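Local coordinates for protein putative histidinol-phosphate aminotransferase (Erwinia carotovora atroseptica, PDB 3LY1) that binds pyridoxal 5'-phosphate and probably acts as a transaminase of the histidinol-phosphate aminotransferase subfamily, at residues 97-102 / 321-326; 117-122 / 130-135; 150-155 / 292-297. One frame throughout, in Å; residues are numbered along the deposited sequence.

Contact 1. Residues 97-102 / 321-326; sequences IPELTY and FPPADN. With PLP (pyridoxal-5'-phosphate), chain E; EDO (1,2-ethanediol), chain G.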
loop_
_atom_site.group_PDB
_atom_site.type_symbol
_atom_site.label_atom_id
_atom_site.label_comp_id
_atom_site.label_asym_id
_atom_site.label_seq_id
_atom_site.Cartn_x
_atom_site.Cartn_y
_atom_site.Cartn_z
ATOM N N ILE A 97 -1.213 -5.941 25.240
ATOM C CA ILE A 97 -2.003 -4.730 24.935
ATOM C C ILE A 97 -2.963 -4.435 26.099
ATOM O O ILE A 97 -3.387 -5.384 26.848
ATOM C CB ILE A 97 -2.866 -4.870 23.639
ATOM C CG1 ILE A 97 -3.459 -6.289 23.475
ATOM C CG2 ILE A 97 -2.037 -4.469 22.350
ATOM C CD1 ILE A 97 -4.655 -6.373 22.447
ATOM N N PRO A 98 -3.346 -3.174 26.237
ATOM C CA PRO A 98 -4.519 -2.771 27.021
ATOM C C PRO A 98 -5.758 -3.386 26.400
ATOM O O PRO A 98 -5.787 -3.584 25.186
ATOM C CB PRO A 98 -4.549 -1.236 26.880
ATOM C CG PRO A 98 -3.199 -0.859 26.379
ATOM C CD PRO A 98 -2.763 -2.010 25.531
ATOM N N GLU A 99 -6.761 -3.682 27.212
ATOM C CA GLU A 99 -7.933 -4.396 26.740
ATOM C C GLU A 99 -8.707 -3.536 25.733
ATOM O O GLU A 99 -9.350 -4.085 24.824
ATOM C CB GLU A 99 -8.831 -4.813 27.910
ATOM C CG GLU A 99 -10.056 -5.592 27.485
ATOM C CD GLU A 99 -10.759 -6.273 28.635
ATOM O OE1 GLU A 99 -10.380 -6.041 29.811
ATOM O OE2 GLU A 99 -11.705 -7.033 28.345
ATOM N N LEU A 100 -8.646 -2.216 25.908
ATOM C CA LEU A 100 -9.403 -1.246 25.082
ATOM C C LEU A 100 -8.426 -0.319 24.336
ATOM O O LEU A 100 -7.913 0.672 24.876
ATOM C CB LEU A 100 -10.366 -0.396 25.921
ATOM C CG LEU A 100 -11.306 0.597 25.165
ATOM C CD1 LEU A 100 -12.386 -0.190 24.394
ATOM C CD2 LEU A 100 -11.966 1.631 26.107
ATOM N N THR A 101 -8.174 -0.663 23.081
ATOM C CA THR A 101 -7.241 0.042 22.252
ATOM C C THR A 101 -7.524 -0.206 20.751
ATOM O O THR A 101 -8.535 -0.815 20.394
ATOM C CB THR A 101 -5.763 -0.351 22.648
ATOM O OG1 THR A 101 -4.882 0.614 22.086
ATOM C CG2 THR A 101 -5.334 -1.780 22.165
ATOM N N TYR A 102 -6.652 0.276 19.873
ATOM C CA TYR A 102 -6.822 0.103 18.425
ATOM C C TYR A 102 -6.575 -1.366 18.044
ATOM O O TYR A 102 -5.514 -1.923 18.370
ATOM C CB TYR A 102 -5.884 1.042 17.671
ATOM C CG TYR A 102 -6.157 1.104 16.188
ATOM C CD1 TYR A 102 -7.392 1.569 15.699
ATOM C CD2 TYR A 102 -5.199 0.699 15.273
ATOM C CE1 TYR A 102 -7.649 1.615 14.348
ATOM C CE2 TYR A 102 -5.448 0.729 13.923
ATOM C CZ TYR A 102 -6.665 1.204 13.456
ATOM O OH TYR A 102 -6.892 1.274 12.097
ATOM N N PHE A 321 -17.271 -0.153 20.751
ATOM C CA PHE A 321 -15.943 -0.537 21.216
ATOM C C PHE A 321 -16.028 -1.380 22.498
ATOM O O PHE A 321 -15.745 -0.889 23.592
ATOM C CB PHE A 321 -15.073 0.719 21.439
ATOM C CG PHE A 321 -14.827 1.518 20.177
ATOM C CD1 PHE A 321 -13.808 1.164 19.302
ATOM C CD2 PHE A 321 -15.635 2.587 19.847
ATOM C CE1 PHE A 321 -13.593 1.883 18.112
ATOM C CE2 PHE A 321 -15.418 3.306 18.674
ATOM C CZ PHE A 321 -14.394 2.928 17.799
ATOM N N PRO A 322 -16.448 -2.658 22.379
ATOM C CA PRO A 322 -16.381 -3.506 23.572
ATOM C C PRO A 322 -14.944 -3.567 24.125
ATOM O O PRO A 322 -13.973 -3.433 23.360
ATOM C CB PRO A 322 -16.887 -4.882 23.084
ATOM C CG PRO A 322 -16.632 -4.902 21.613
ATOM C CD PRO A 322 -16.811 -3.415 21.174
ATOM N N PRO A 323 -14.799 -3.718 25.452
ATOM C CA PRO A 323 -15.816 -3.932 26.488
ATOM C C PRO A 323 -16.481 -2.665 27.074
ATOM O O PRO A 323 -17.254 -2.779 28.032
ATOM C CB PRO A 323 -15.018 -4.628 27.588
ATOM C CG PRO A 323 -13.676 -3.957 27.463
ATOM C CD PRO A 323 -13.442 -3.882 25.997
ATOM N N ALA A 324 -16.221 -1.492 26.501
ATOM C CA ALA A 324 -16.834 -0.251 26.993
ATOM C C ALA A 324 -18.200 -0.093 26.338
ATOM O O ALA A 324 -18.413 0.785 25.492
ATOM C CB ALA A 324 -15.958 0.928 26.681
ATOM N N ASP A 325 -19.136 -0.947 26.732
ATOM C CA ASP A 325 -20.382 -1.105 25.988
ATOM C C ASP A 325 -21.336 0.077 26.104
ATOM O O ASP A 325 -22.238 0.192 25.292
ATOM C CB ASP A 325 -21.137 -2.368 26.429
ATOM C CG ASP A 325 -20.304 -3.645 26.258
ATOM O OD1 ASP A 325 -19.502 -3.727 25.301
ATOM O OD2 ASP A 325 -20.471 -4.554 27.099
ATOM N N ASN A 326 -21.168 0.890 27.137
ATOM C CA ASN A 326 -22.072 2.016 27.384
ATOM C C ASN A 326 -21.396 3.358 27.062
ATOM O O ASN A 326 -21.743 4.395 27.645
ATOM C CB ASN A 326 -22.592 1.997 28.838
ATOM C CG ASN A 326 -23.404 0.736 29.179
ATOM O OD1 ASN A 326 -23.783 -0.039 28.304
ATOM N ND2 ASN A 326 -23.667 0.540 30.469
HETATM N N1 PLP E . -3.256 3.944 14.392
HETATM C C2 PLP E . -4.373 4.438 15.034
HETATM C C2A PLP E . -4.331 4.602 16.533
HETATM C C3 PLP E . -5.505 4.731 14.273
HETATM O O3 PLP E . -6.611 5.199 14.907
HETATM C C4 PLP E . -5.488 4.523 12.876
HETATM C C4A PLP E . -6.651 4.957 12.022
HETATM O O4A PLP E . -7.749 4.577 12.394
HETATM C C5 PLP E . -4.347 4.011 12.247
HETATM C C6 PLP E . -3.242 3.715 13.046
HETATM C C5A PLP E . -4.281 3.754 10.757
HETATM O O4P PLP E . -4.434 4.929 9.938
HETATM P P PLP E . -3.712 5.048 8.520
HETATM O O1P PLP E . -3.554 3.718 7.852
HETATM O O2P PLP E . -2.402 5.694 8.885
HETATM O O3P PLP E . -4.645 5.994 7.783
HETATM C C1 EDO G . -7.905 -4.201 21.123
HETATM O O1 EDO G . -7.372 -5.286 20.347
HETATM C C2 EDO G . -9.413 -3.942 20.924
HETATM O O2 EDO G . -9.969 -3.236 22.082
#
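Leaving strand 94-98, the chain turns past the proline-rich loop 321-326 and comes nearest to it at Leu100 and Pro323, whose CA atoms lie 7.1 Å apart; a cis peptide before Pro323 and an inverse gamma turn centred on Ala324 bend that loop. Leu100 carries the contact and divides its two methyls between the arms of the bend. With CG anti to the backbone N (chi1 -176°), its CD1 rests 3.5 Å from Phe321 O, while its CD2 meets Ala324 CB at 4.1 Å. Toward the solvent, the extended Glu99 crosses the Pro323 ring obliquely, and Glu99 OE2 approaches Pro323 CG to 3.8 Å. An ethanediol, probably from the crystallisation liquor, bridges the turn: its O2 donates to Glu99 O (2.9 Å) and accepts a nearly straight bond from Thr101 N. Tyr102 points away from the loop and covers the cofactor, with PLP C3 3.7 Å above the centre of the Tyr102 ring, an aromatic cover familiar from related aminotransferases. Behind the contact, Leu100, Phe321 and Ala324 all touch Phe296 of strand 294-298, so the turn joins the end of a strand of the seven-stranded sheet to the small antiparallel pair 294-298 and 327-331.

Contact 2. Residues 117-122 / 130-135; sequences TKVKML and EGLKAA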
loop_
_atom_site.group_PDB
_atom_site.type_symbol
_atom_site.label_atom_id
_atom_site.label_comp_id
_atom_site.label_asym_id
_atom_site.label_seq_id
_atom_site.Cartn_x
_atom_site.Cartn_y
_atom_site.Cartn_z
ATOM N N THR A 117 -2.359 -11.112 24.989
ATOM C CA THR A 117 -2.499 -10.919 26.424
ATOM C C THR A 117 -3.037 -9.513 26.663
ATOM O O THR A 117 -2.310 -8.522 26.502
ATOM C CB THR A 117 -1.137 -11.151 27.137
ATOM O OG1 THR A 117 -0.703 -12.501 26.913
ATOM C CG2 THR A 117 -1.248 -10.905 28.661
ATOM N N LYS A 118 -4.322 -9.426 27.009
ATOM C CA LYS A 118 -4.985 -8.156 27.232
ATOM C C LYS A 118 -5.020 -7.859 28.726
ATOM O O LYS A 118 -5.340 -8.745 29.530
ATOM C CB LYS A 118 -6.421 -8.179 26.685
ATOM C CG LYS A 118 -6.518 -8.177 25.184
ATOM C CD LYS A 118 -7.991 -8.264 24.733
ATOM C CE LYS A 118 -8.046 -8.569 23.257
ATOM N NZ LYS A 118 -9.416 -8.427 22.723
ATOM N N VAL A 119 -4.658 -6.632 29.082
ATOM C CA VAL A 119 -4.618 -6.169 30.449
ATOM C C VAL A 119 -5.771 -5.195 30.684
ATOM O O VAL A 119 -5.918 -4.177 29.986
ATOM C CB VAL A 119 -3.263 -5.480 30.765
ATOM C CG1 VAL A 119 -3.259 -4.923 32.197
ATOM C CG2 VAL A 119 -2.114 -6.464 30.511
ATOM N N LYS A 120 -6.592 -5.531 31.673
ATOM C CA LYS A 120 -7.784 -4.748 31.999
ATOM C C LYS A 120 -7.411 -3.281 32.208
ATOM O O LYS A 120 -6.349 -2.981 32.729
ATOM C CB LYS A 120 -8.467 -5.349 33.229
ATOM C CG LYS A 120 -9.832 -4.757 33.575
ATOM C CD LYS A 120 -10.396 -5.356 34.881
ATOM C CE LYS A 120 -11.810 -4.815 35.181
ATOM N NZ LYS A 120 -12.709 -5.922 35.665
HETATM N N MSE A 121 -8.254 -2.368 31.748
HETATM C CA MSE A 121 -8.031 -0.950 31.995
HETATM C C MSE A 121 -8.202 -0.630 33.497
HETATM O O MSE A 121 -8.899 -1.360 34.224
HETATM C CB MSE A 121 -9.023 -0.080 31.219
HETATM C CG MSE A 121 -9.078 -0.350 29.706
HETATM SE SE MSE A 121 -7.385 -0.441 28.778
HETATM C CE MSE A 121 -7.230 1.417 28.285
ATOM N N LEU A 122 -7.544 0.428 33.956
ATOM C CA LEU A 122 -7.751 0.923 35.318
ATOM C C LEU A 122 -9.149 1.499 35.405
ATOM O O LEU A 122 -9.790 1.727 34.372
ATOM C CB LEU A 122 -6.689 1.966 35.730
ATOM C CG LEU A 122 -5.278 1.363 35.855
ATOM C CD1 LEU A 122 -4.288 2.419 36.261
ATOM C CD2 LEU A 122 -5.215 0.161 36.822
ATOM N N GLU A 130 1.546 -0.816 35.058
ATOM C CA GLU A 130 2.104 -1.874 35.923
ATOM C C GLU A 130 1.618 -3.272 35.514
ATOM O O GLU A 130 2.408 -4.228 35.499
ATOM C CB GLU A 130 1.853 -1.613 37.397
ATOM C CG GLU A 130 2.575 -0.384 37.981
ATOM C CD GLU A 130 4.117 -0.418 37.817
ATOM O OE1 GLU A 130 4.726 -1.511 37.867
ATOM O OE2 GLU A 130 4.718 0.664 37.637
ATOM N N GLY A 131 0.359 -3.387 35.119
ATOM C CA GLY A 131 -0.169 -4.664 34.606
ATOM C C GLY A 131 0.479 -5.120 33.303
ATOM O O GLY A 131 0.751 -6.284 33.114
ATOM N N LEU A 132 0.724 -4.182 32.405
ATOM C CA LEU A 132 1.395 -4.456 31.134
ATOM C C LEU A 132 2.852 -4.882 31.371
ATOM O O LEU A 132 3.335 -5.842 30.775
ATOM C CB LEU A 132 1.315 -3.229 30.210
ATOM C CG LEU A 132 -0.105 -2.819 29.763
ATOM C CD1 LEU A 132 -0.241 -1.331 29.460
ATOM C CD2 LEU A 132 -0.560 -3.643 28.580
ATOM N N LYS A 133 3.554 -4.165 32.237
ATOM C CA LYS A 133 4.908 -4.560 32.623
ATOM C C LYS A 133 4.937 -5.966 33.181
ATOM O O LYS A 133 5.821 -6.711 32.845
ATOM C CB LYS A 133 5.473 -3.676 33.697
ATOM C CG LYS A 133 5.822 -2.285 33.318
ATOM C CD LYS A 133 6.313 -1.618 34.617
ATOM C CE LYS A 133 6.708 -0.183 34.416
ATOM N NZ LYS A 133 7.223 0.419 35.700
ATOM N N ALA A 134 3.997 -6.280 34.069
ATOM C CA ALA A 134 3.917 -7.601 34.735
ATOM C C ALA A 134 3.631 -8.725 33.716
ATOM O O ALA A 134 4.125 -9.864 33.847
ATOM C CB ALA A 134 2.833 -7.569 35.842
ATOM N N ALA A 135 2.817 -8.418 32.718
ATOM C CA ALA A 135 2.472 -9.380 31.661
ATOM C C ALA A 135 3.697 -9.754 30.855
ATOM O O ALA A 135 3.850 -10.931 30.489
ATOM C CB ALA A 135 1.400 -8.800 30.740
#
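Strand 117-119 and helix 130-135 run nearly antiparallel, their axes 8.7 Å apart at an angle of 156°, and their packing is tightest around Val119. This side chain stands over the helix with CG1 anti to the backbone N (chi1 177°) and CG2 beside it, so that CG1 faces Gly131 and CG2 reaches Leu132 as well as the Gly131 carbonyl. CG1 settles against the bare main chain of Gly131, 3.9 Å from Gly131 CA. Because the glycine carries no beta carbon, helix and strand can draw together here, and the CA atoms of Val119 and Gly131 are only 6.3 Å apart. The Val119 and Leu132 side chains cross obliquely, with Val119 CG2 3.8 Å from Leu132 CD2. The helix belongs to a beta-alpha-beta crossover: it leads from edge strand 115-119 to strand 143-148 and on the way passes over strand 94-98, where Leu132 and Ala135 rest on Val96. Toward the C-terminal end of the helix segment the interface loosens. At Thr117 and Ala135 the CA atoms are 7.4 Å apart, and Thr117 adds one methyl, CG2, 4.0 Å from Ala135 CB, which also borders Val119 CG2. The polar groups are turned elsewhere: Lys118 leaves by the opposite face of the strand to form a salt bridge with Glu106, and on the helix Lys133 NZ makes another with Glu130 OE2 at 3.2 Å, meeting that oxygen from above the carboxylate plane.

Contact 3. Residues 150-155 / 292-297; sequences PNNPTG and GNFVFH. With PLP (pyridoxal-5'-phosphate), chain E.
Asn152 is the residue of this contact that touches the cofactor: its ND2 donates to PLP O3 at 2.8 Å with an N-H...O angle of 154°. Its CG is anti to the backbone N (chi1 176°), and OD1 of the same amide accepts from Arg329, which fixes the rotation of the group and leaves the N-H side for the cofactor. Such a donor would be expected to stabilise negative charge on the O3 oxygen. Next comes Phe294, which packs against the loop from the strand side. Its CG takes the crowded position between the backbone N and the carbonyl carbon (chi1 52°), and the ring edge slides under the loop, with Phe294 CZ 3.3 Å from Asn151 O and Phe294 CE2 3.3 Å from Pro153 O. The loop is the Pro-Asn-Asn-Pro-Thr-Gly sequence, a hallmark of class I and II aminotransferases, and cis peptides precede both prolines. It folds back on itself through a bond from Gly155 N to Asn151 O, 2.9 Å long; Gly155 has a positive phi, which favours glycine. Phe296 extends this packing, lying alongside Pro153 with Phe296 CE1 3.7 Å from Pro153 CB. Between the backbones a water accepts from Phe296 N at 2.9 Å and also lies within hydrogen-bonding distance of Thr154 O, one of more acceptors than it has protons to serve. Farther out, the Phe294 ring meets Tyr182 edge-to-face, Phe296 packs against Trp327 with their ring planes nearly parallel, and the Asn151 side chain is bonded to Leu100 O and Thr101 OG1.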
loop_
_atom_site.group_PDB
_atom_site.type_symbol
_atom_site.label_atom_id
_atom_site.label_comp_id
_atom_site.label_asym_id
_atom_site.label_seq_id
_atom_site.Cartn_x
_atom_site.Cartn_y
_atom_site.Cartn_z
ATOM N N PRO A 150 -1.832 9.281 21.754
ATOM C CA PRO A 150 -3.108 9.115 22.458
ATOM C C PRO A 150 -3.824 7.861 22.034
ATOM O O PRO A 150 -3.727 7.503 20.889
ATOM C CB PRO A 150 -3.922 10.338 22.007
ATOM C CG PRO A 150 -2.931 11.364 21.629
ATOM C CD PRO A 150 -1.752 10.582 21.077
ATOM N N ASN A 151 -4.511 7.202 22.955
ATOM C CA ASN A 151 -5.218 5.960 22.660
ATOM C C ASN A 151 -6.465 6.233 21.832
ATOM O O ASN A 151 -7.089 7.257 21.992
ATOM C CB ASN A 151 -5.568 5.226 23.964
ATOM C CG ASN A 151 -6.055 3.796 23.736
ATOM O OD1 ASN A 151 -5.561 3.084 22.852
ATOM N ND2 ASN A 151 -7.008 3.363 24.558
ATOM N N ASN A 152 -6.817 5.268 20.999
ATOM C CA ASN A 152 -8.066 5.227 20.247
ATOM C C ASN A 152 -8.695 3.964 20.741
ATOM O O ASN A 152 -8.095 2.887 20.591
ATOM C CB ASN A 152 -7.761 5.192 18.731
ATOM C CG ASN A 152 -9.020 5.054 17.849
ATOM O OD1 ASN A 152 -10.144 5.096 18.339
ATOM N ND2 ASN A 152 -8.819 4.910 16.528
ATOM N N PRO A 153 -9.918 4.034 21.342
ATOM C CA PRO A 153 -10.966 5.034 21.267
ATOM C C PRO A 153 -11.079 6.029 22.406
ATOM O O PRO A 153 -11.853 6.962 22.280
ATOM C CB PRO A 153 -12.230 4.161 21.245
ATOM C CG PRO A 153 -11.891 3.084 22.190
ATOM C CD PRO A 153 -10.450 2.759 21.865
ATOM N N THR A 154 -10.316 5.855 23.490
ATOM C CA THR A 154 -10.540 6.651 24.712
ATOM C C THR A 154 -10.104 8.116 24.544
ATOM O O THR A 154 -10.647 8.976 25.189
ATOM C CB THR A 154 -9.775 6.087 25.915
ATOM O OG1 THR A 154 -8.365 6.050 25.610
ATOM C CG2 THR A 154 -10.285 4.664 26.311
ATOM N N GLY A 155 -9.104 8.367 23.704
ATOM C CA GLY A 155 -8.536 9.709 23.467
ATOM C C GLY A 155 -7.467 10.191 24.448
ATOM O O GLY A 155 -6.920 11.274 24.291
ATOM N N GLY A 292 -6.737 13.735 21.194
ATOM C CA GLY A 292 -6.777 13.501 19.756
ATOM C C GLY A 292 -7.890 14.330 19.093
ATOM O O GLY A 292 -8.232 15.394 19.577
ATOM N N ASN A 293 -8.462 13.815 18.006
ATOM C CA ASN A 293 -9.548 14.493 17.267
ATOM C C ASN A 293 -10.893 13.753 17.431
ATOM O O ASN A 293 -11.693 13.647 16.494
ATOM C CB ASN A 293 -9.147 14.720 15.788
ATOM C CG ASN A 293 -8.928 13.431 14.997
ATOM O OD1 ASN A 293 -8.880 12.346 15.558
ATOM N ND2 ASN A 293 -8.808 13.565 13.665
ATOM N N PHE A 294 -11.121 13.244 18.645
ATOM C CA PHE A 294 -12.354 12.520 18.992
ATOM C C PHE A 294 -12.556 12.510 20.512
ATOM O O PHE A 294 -11.610 12.762 21.255
ATOM C CB PHE A 294 -12.308 11.071 18.498
ATOM C CG PHE A 294 -11.048 10.317 18.932
ATOM C CD1 PHE A 294 -9.886 10.406 18.182
ATOM C CD2 PHE A 294 -11.046 9.529 20.064
ATOM C CE1 PHE A 294 -8.735 9.735 18.556
ATOM C CE2 PHE A 294 -9.908 8.823 20.448
ATOM C CZ PHE A 294 -8.742 8.944 19.700
ATOM N N VAL A 295 -13.783 12.234 20.965
ATOM C CA VAL A 295 -14.095 12.229 22.384
ATOM C C VAL A 295 -14.825 10.932 22.692
ATOM O O VAL A 295 -15.701 10.468 21.902
ATOM C CB VAL A 295 -14.974 13.468 22.788
ATOM C CG1 VAL A 295 -15.501 13.359 24.287
ATOM C CG2 VAL A 295 -14.243 14.771 22.553
ATOM N N PHE A 296 -14.436 10.315 23.800
ATOM C CA PHE A 296 -15.072 9.103 24.258
ATOM C C PHE A 296 -15.944 9.538 25.425
ATOM O O PHE A 296 -15.454 10.122 26.381
ATOM C CB PHE A 296 -14.009 8.076 24.662
ATOM C CG PHE A 296 -14.468 6.633 24.612
ATOM C CD1 PHE A 296 -14.895 6.055 23.423
ATOM C CD2 PHE A 296 -14.353 5.828 25.740
ATOM C CE1 PHE A 296 -15.254 4.697 23.364
ATOM C CE2 PHE A 296 -14.716 4.453 25.686
ATOM C CZ PHE A 296 -15.158 3.906 24.508
ATOM N N HIS A 297 -17.251 9.342 25.307
ATOM C CA HIS A 297 -18.185 9.687 26.393
ATOM C C HIS A 297 -19.205 8.595 26.684
ATOM O O HIS A 297 -19.456 7.698 25.848
ATOM C CB HIS A 297 -18.863 11.028 26.157
ATOM C CG HIS A 297 -19.951 11.037 25.114
ATOM N ND1 HIS A 297 -21.255 10.692 25.399
ATOM C CD2 HIS A 297 -19.948 11.449 23.820
ATOM C CE1 HIS A 297 -22.009 10.877 24.318
ATOM N NE2 HIS A 297 -21.239 11.340 23.343
HETATM N N1 PLP E . -3.256 3.944 14.392
HETATM C C2 PLP E . -4.373 4.438 15.034
HETATM C C2A PLP E . -4.331 4.602 16.533
HETATM C C3 PLP E . -5.505 4.731 14.273
HETATM O O3 PLP E . -6.611 5.199 14.907
HETATM C C4 PLP E . -5.488 4.523 12.876
HETATM C C4A PLP E . -6.651 4.957 12.022
HETATM O O4A PLP E . -7.749 4.577 12.394
HETATM C C5 PLP E . -4.347 4.011 12.247
HETATM C C6 PLP E . -3.242 3.715 13.046
HETATM C C5A PLP E . -4.281 3.754 10.757
HETATM O O4P PLP E . -4.434 4.929 9.938
HETATM P P PLP E . -3.712 5.048 8.520
HETATM O O1P PLP E . -3.554 3.718 7.852
HETATM O O2P PLP E . -2.402 5.694 8.885
HETATM O O3P PLP E . -4.645 5.994 7.783
HETATM O O HOH W 1 -12.050 11.476 25.042
#

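How the contacts relate
The three contacts grade from core to surface. Contact 3 is wholly buried, contact 1 partly so, and contact 2 lies at the outer edge of the seven-stranded sheet. Contacts 1 and 2 share that sheet: strands 94-98 and 115-119 are neighbours, joined by backbone pairing at Ile97, Glu99 and Val119. Contacts 1 and 3 meet through the Asn151 amide, which bonds to both backbone and side chain of the turn after strand 94-98, and both touch the cofactor, by a ring face from Tyr102 and an amide from Asn152. Contact 2, about 20 Å from contact 3 between centres, relies on aliphatic packing, whereas contact 3 adds an aromatic ring edge, a water and cis prolines.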